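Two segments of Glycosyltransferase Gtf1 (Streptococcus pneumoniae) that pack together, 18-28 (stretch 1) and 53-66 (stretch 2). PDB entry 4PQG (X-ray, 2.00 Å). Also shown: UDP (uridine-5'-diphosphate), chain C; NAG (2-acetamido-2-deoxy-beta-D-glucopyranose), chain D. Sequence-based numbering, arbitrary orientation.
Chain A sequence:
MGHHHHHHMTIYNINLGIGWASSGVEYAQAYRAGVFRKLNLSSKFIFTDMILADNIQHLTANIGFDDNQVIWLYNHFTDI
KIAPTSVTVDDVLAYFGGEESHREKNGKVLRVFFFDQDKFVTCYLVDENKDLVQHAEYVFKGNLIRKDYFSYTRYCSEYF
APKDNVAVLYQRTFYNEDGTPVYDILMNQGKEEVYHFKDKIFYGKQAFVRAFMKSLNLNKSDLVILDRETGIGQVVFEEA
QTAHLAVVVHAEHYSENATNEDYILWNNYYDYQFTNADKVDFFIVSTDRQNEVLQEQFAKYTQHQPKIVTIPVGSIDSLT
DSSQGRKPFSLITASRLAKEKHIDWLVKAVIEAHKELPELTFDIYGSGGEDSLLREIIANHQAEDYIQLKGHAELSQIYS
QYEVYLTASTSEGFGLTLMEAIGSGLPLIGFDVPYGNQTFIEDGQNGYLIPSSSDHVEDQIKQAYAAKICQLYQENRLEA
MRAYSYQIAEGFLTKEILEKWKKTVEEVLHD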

# COMPACT_ATOMS: atom_id res chain seq x y z
N ILE A 18 0.98 -4.79 3.96
CA ILE A 18 0.01 -4.77 2.87
C ILE A 18 -1.34 -5.09 3.47
O ILE A 18 -1.43 -5.86 4.43
CB ILE A 18 0.38 -5.79 1.75
CG1 ILE A 18 -0.62 -5.69 0.57
CG2 ILE A 18 0.44 -7.21 2.29
CD1 ILE A 18 -0.07 -6.20 -0.75
N GLY A 19 -2.38 -4.47 2.92
CA GLY A 19 -3.75 -4.68 3.40
C GLY A 19 -4.74 -4.75 2.24
O GLY A 19 -4.34 -4.69 1.06
N TRP A 20 -6.02 -4.90 2.57
CA TRP A 20 -7.06 -4.90 1.55
C TRP A 20 -7.17 -3.56 0.85
O TRP A 20 -7.50 -3.51 -0.33
CB TRP A 20 -8.41 -5.29 2.15
CG TRP A 20 -8.52 -6.77 2.42
CD1 TRP A 20 -8.51 -7.41 3.65
CD2 TRP A 20 -8.64 -7.84 1.43
NE1 TRP A 20 -8.62 -8.77 3.50
CE2 TRP A 20 -8.70 -9.09 2.19
CE3 TRP A 20 -8.70 -7.89 0.04
CZ2 TRP A 20 -8.83 -10.32 1.56
CZ3 TRP A 20 -8.83 -9.14 -0.58
CH2 TRP A 20 -8.89 -10.32 0.17
N ALA A 21 -6.89 -2.48 1.57
CA ALA A 21 -6.99 -1.14 1.02
C ALA A 21 -5.67 -0.41 1.21
O ALA A 21 -5.55 0.46 2.07
CB ALA A 21 -8.14 -0.38 1.71
N SER A 22 -4.67 -0.77 0.41
CA SER A 22 -3.30 -0.32 0.66
C SER A 22 -3.05 1.07 0.06
O SER A 22 -3.85 1.56 -0.74
CB SER A 22 -2.26 -1.33 0.13
OG SER A 22 -2.56 -2.67 0.53
N SER A 23 -1.94 1.68 0.48
CA SER A 23 -1.49 2.97 -0.02
C SER A 23 -0.81 2.82 -1.38
O SER A 23 -0.55 1.71 -1.86
CB SER A 23 -0.50 3.59 0.96
OG SER A 23 0.80 3.02 0.79
N GLY A 24 -0.52 3.96 -2.00
CA GLY A 24 0.22 3.97 -3.25
C GLY A 24 1.60 3.34 -3.16
O GLY A 24 2.10 2.89 -4.17
N VAL A 25 2.21 3.31 -1.98
CA VAL A 25 3.50 2.62 -1.81
C VAL A 25 3.38 1.15 -2.24
O VAL A 25 4.20 0.64 -3.02
CB VAL A 25 4.07 2.73 -0.37
CG1 VAL A 25 5.40 1.96 -0.24
CG2 VAL A 25 4.27 4.19 0.03
N GLU A 26 2.33 0.49 -1.76
CA GLU A 26 2.06 -0.90 -2.09
C GLU A 26 1.63 -1.07 -3.55
O GLU A 26 2.03 -2.05 -4.22
CB GLU A 26 0.99 -1.49 -1.16
CG GLU A 26 1.50 -1.75 0.27
CD GLU A 26 1.74 -0.46 1.03
OE1 GLU A 26 2.88 -0.25 1.52
OE2 GLU A 26 0.80 0.36 1.12
N TYR A 27 0.83 -0.14 -4.05
CA TYR A 27 0.45 -0.18 -5.47
C TYR A 27 1.66 0.06 -6.39
O TYR A 27 1.77 -0.59 -7.45
CB TYR A 27 -0.72 0.77 -5.76
CG TYR A 27 -2.02 0.16 -5.31
CD1 TYR A 27 -2.71 -0.71 -6.13
CD2 TYR A 27 -2.53 0.41 -4.02
CE1 TYR A 27 -3.89 -1.30 -5.71
CE2 TYR A 27 -3.71 -0.18 -3.59
CZ TYR A 27 -4.37 -1.04 -4.44
OH TYR A 27 -5.53 -1.64 -4.06
N ALA A 28 2.54 0.97 -6.00
CA ALA A 28 3.80 1.19 -6.73
C ALA A 28 4.61 -0.10 -6.83
O ALA A 28 5.24 -0.38 -7.87
CB ALA A 28 4.63 2.27 -6.06
N ALA A 53 -4.21 -11.42 10.53
CA ALA A 53 -5.65 -11.14 10.42
C ALA A 53 -6.19 -11.67 9.09
O ALA A 53 -7.36 -12.05 8.98
CB ALA A 53 -5.90 -9.64 10.54
N ASP A 54 -5.31 -11.66 8.08
CA ASP A 54 -5.58 -12.25 6.78
C ASP A 54 -4.46 -13.18 6.39
O ASP A 54 -3.33 -13.00 6.86
CB ASP A 54 -5.63 -11.14 5.73
CG ASP A 54 -6.85 -10.27 5.87
OD1 ASP A 54 -7.95 -10.75 5.55
OD2 ASP A 54 -6.70 -9.12 6.33
N ASN A 55 -4.75 -14.14 5.52
CA ASN A 55 -3.71 -14.86 4.80
C ASN A 55 -3.00 -13.86 3.87
O ASN A 55 -3.64 -13.27 3.01
CB ASN A 55 -4.34 -16.00 3.99
CG ASN A 55 -3.31 -16.83 3.22
OD1 ASN A 55 -2.17 -16.40 3.02
ND2 ASN A 55 -3.72 -18.03 2.79
N ILE A 56 -1.69 -13.67 4.03
CA ILE A 56 -0.98 -12.68 3.23
C ILE A 56 -1.15 -12.89 1.72
O ILE A 56 -1.18 -11.93 0.94
CB ILE A 56 0.52 -12.51 3.66
CG1 ILE A 56 1.08 -11.18 3.12
CG2 ILE A 56 1.36 -13.73 3.23
CD1 ILE A 56 2.52 -10.87 3.52
N GLN A 57 -1.30 -14.15 1.30
CA GLN A 57 -1.49 -14.47 -0.11
C GLN A 57 -2.77 -13.82 -0.65
O GLN A 57 -2.83 -13.38 -1.80
CB GLN A 57 -1.52 -15.99 -0.32
CG GLN A 57 -1.50 -16.39 -1.80
CD GLN A 57 -2.87 -16.29 -2.45
OE1 GLN A 57 -3.88 -16.27 -1.76
NE2 GLN A 57 -2.90 -16.24 -3.78
N HIS A 58 -3.81 -13.79 0.17
CA HIS A 58 -5.06 -13.16 -0.27
C HIS A 58 -4.84 -11.71 -0.60
O HIS A 58 -5.39 -11.19 -1.57
CB HIS A 58 -6.14 -13.31 0.79
CG HIS A 58 -6.48 -14.73 1.10
ND1 HIS A 58 -7.21 -15.07 2.18
CD2 HIS A 58 -6.16 -15.93 0.45
CE1 HIS A 58 -7.36 -16.42 2.20
NE2 HIS A 58 -6.72 -16.93 1.15
N LEU A 59 -4.01 -11.05 0.20
CA LEU A 59 -3.72 -9.62 0.04
C LEU A 59 -2.84 -9.34 -1.19
O LEU A 59 -3.10 -8.38 -1.96
CB LEU A 59 -3.08 -9.06 1.31
CG LEU A 59 -3.92 -9.18 2.60
CD1 LEU A 59 -3.15 -8.80 3.86
CD2 LEU A 59 -5.22 -8.39 2.51
N THR A 60 -1.80 -10.15 -1.37
CA THR A 60 -0.87 -9.95 -2.46
C THR A 60 -1.54 -10.28 -3.80
O THR A 60 -1.35 -9.54 -4.78
CB THR A 60 0.43 -10.78 -2.27
OG1 THR A 60 0.11 -12.16 -2.12
CG2 THR A 60 1.17 -10.30 -1.04
N ALA A 61 -2.33 -11.35 -3.85
CA ALA A 61 -3.03 -11.73 -5.08
C ALA A 61 -4.01 -10.61 -5.46
O ALA A 61 -4.12 -10.24 -6.63
CB ALA A 61 -3.78 -13.05 -4.92
N ASN A 62 -4.68 -10.06 -4.44
CA ASN A 62 -5.62 -8.97 -4.63
C ASN A 62 -5.03 -7.78 -5.39
O ASN A 62 -5.70 -7.19 -6.24
CB ASN A 62 -6.18 -8.50 -3.27
CG ASN A 62 -7.23 -7.41 -3.42
OD1 ASN A 62 -8.27 -7.60 -4.07
ND2 ASN A 62 -6.99 -6.27 -2.79
N ILE A 63 -3.79 -7.44 -5.09
CA ILE A 63 -3.12 -6.27 -5.64
C ILE A 63 -2.38 -6.66 -6.93
O ILE A 63 -1.87 -5.80 -7.66
CB ILE A 63 -2.19 -5.65 -4.56
CG1 ILE A 63 -2.00 -4.15 -4.76
CG2 ILE A 63 -0.85 -6.35 -4.48
CD1 ILE A 63 -1.18 -3.55 -3.64
N GLY A 64 -2.33 -7.96 -7.20
CA GLY A 64 -1.82 -8.45 -8.45
C GLY A 64 -0.43 -9.05 -8.47
O GLY A 64 0.07 -9.34 -9.55
N PHE A 65 0.21 -9.24 -7.31
CA PHE A 65 1.49 -9.98 -7.29
C PHE A 65 1.23 -11.45 -7.63
O PHE A 65 0.19 -12.00 -7.26
CB PHE A 65 2.15 -9.93 -5.90
CG PHE A 65 2.67 -8.59 -5.49
CD1 PHE A 65 3.79 -8.02 -6.11
CD2 PHE A 65 2.08 -7.91 -4.45
CE1 PHE A 65 4.27 -6.78 -5.71
CE2 PHE A 65 2.55 -6.67 -4.04
CZ PHE A 65 3.65 -6.10 -4.66
N ASP A 66 2.14 -12.10 -8.36
CA ASP A 66 2.11 -13.56 -8.50
C ASP A 66 2.63 -14.16 -7.21
O ASP A 66 3.54 -13.59 -6.61
CB ASP A 66 3.04 -14.03 -9.62
CG ASP A 66 2.61 -13.55 -10.98
OD1 ASP A 66 1.41 -13.54 -11.29
OD2 ASP A 66 3.51 -13.21 -11.76
N1 UDP C . -6.68 2.74 -5.03
C2 UDP C . -7.52 1.65 -5.32
N3 UDP C . -8.81 1.73 -5.01
C4 UDP C . -9.35 2.80 -4.42
C5 UDP C . -8.54 3.90 -4.11
C6 UDP C . -7.18 3.84 -4.44
O2 UDP C . -7.08 0.61 -5.88
O4 UDP C . -10.57 2.79 -4.17
C1' UDP C . -5.27 2.64 -5.43
C2' UDP C . -5.04 3.52 -6.65
O2' UDP C . -5.34 2.87 -7.90
C3' UDP C . -3.57 3.92 -6.56
C4' UDP C . -3.25 3.81 -5.08
O4' UDP C . -4.38 3.17 -4.45
O3' UDP C . -2.75 2.99 -7.29
C5' UDP C . -3.04 5.17 -4.41
O5' UDP C . -1.81 5.70 -4.86
PA UDP C . -1.52 7.28 -4.85
O1A UDP C . -0.12 7.51 -5.35
O2A UDP C . -2.67 7.93 -5.58
O3A UDP C . -1.77 7.80 -3.34
PB UDP C . -1.04 7.43 -1.96
O1B UDP C . -0.90 8.77 -1.26
O2B UDP C . -1.98 6.45 -1.27
O3B UDP C . 0.32 6.87 -2.33
C1 NAG D . 2.86 7.79 -2.01
C2 NAG D . 2.80 9.28 -2.31
C3 NAG D . 2.25 9.19 -3.74
C4 NAG D . 3.05 8.21 -4.62
C5 NAG D . 3.26 6.86 -3.89
C6 NAG D . 3.98 5.79 -4.71
C7 NAG D . 2.01 11.24 -1.10
C8 NAG D . 0.89 11.78 -0.25
N2 NAG D . 1.85 9.98 -1.49
O1 NAG D . 2.49 7.29 -0.75
O3 NAG D . 2.12 10.46 -4.35
O4 NAG D . 2.33 8.00 -5.81
O5 NAG D . 3.94 7.17 -2.67
O6 NAG D . 5.31 6.24 -4.88
O7 NAG D . 3.00 11.93 -1.38
O HOH W 1 -4.63 -6.26 -1.25
O HOH W 2 -8.87 -4.10 -3.24

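This is a largely apolar contact in which a loop leading into a helix lies against one side of a second helix, pinned near one end by a single direct hydrogen bond and bridged by water. The loop passes closest by backbone at Gly19, whose CA sits 6.0 Å from Leu59 CA; farther on, Tyr27 comes opposite Ile63.

Ile18 points toward the helix and packs among apolar side chains of the helix and the Phe65 that follows it: Ile18 CD1 lies 3.8 Å from Ile63 CG2 and 4.2 Å from Phe65 CE2, at the ring's edge, while Ile18 CG2 reaches Ile56 CG1 at 4.1 Å.

Trp20 combines two chemistries. Leu59 CD2 sits 3.4 Å from the centroid of the Trp20 five-membered ring, almost on the normal, a CH-pi contact. At the ring's edge, near its plane, Trp20 NE1 donates to Asp54 OD1 at 2.9 Å, so the indole's polar edge is satisfied while one face takes an aliphatic methyl.

Ile63 repeats the face contact less centrally, its CG1 3.9 Å from the Tyr27 ring centroid; UDP C1' covers the opposite face, so the packing also backs a nucleotide-binding ring.

Water 1 accepts from Asn62 ND2 at 2.8 Å and lies 2.8 Å from Gly19 O and 2.7 Å from Leu59 O, linking the two stretches.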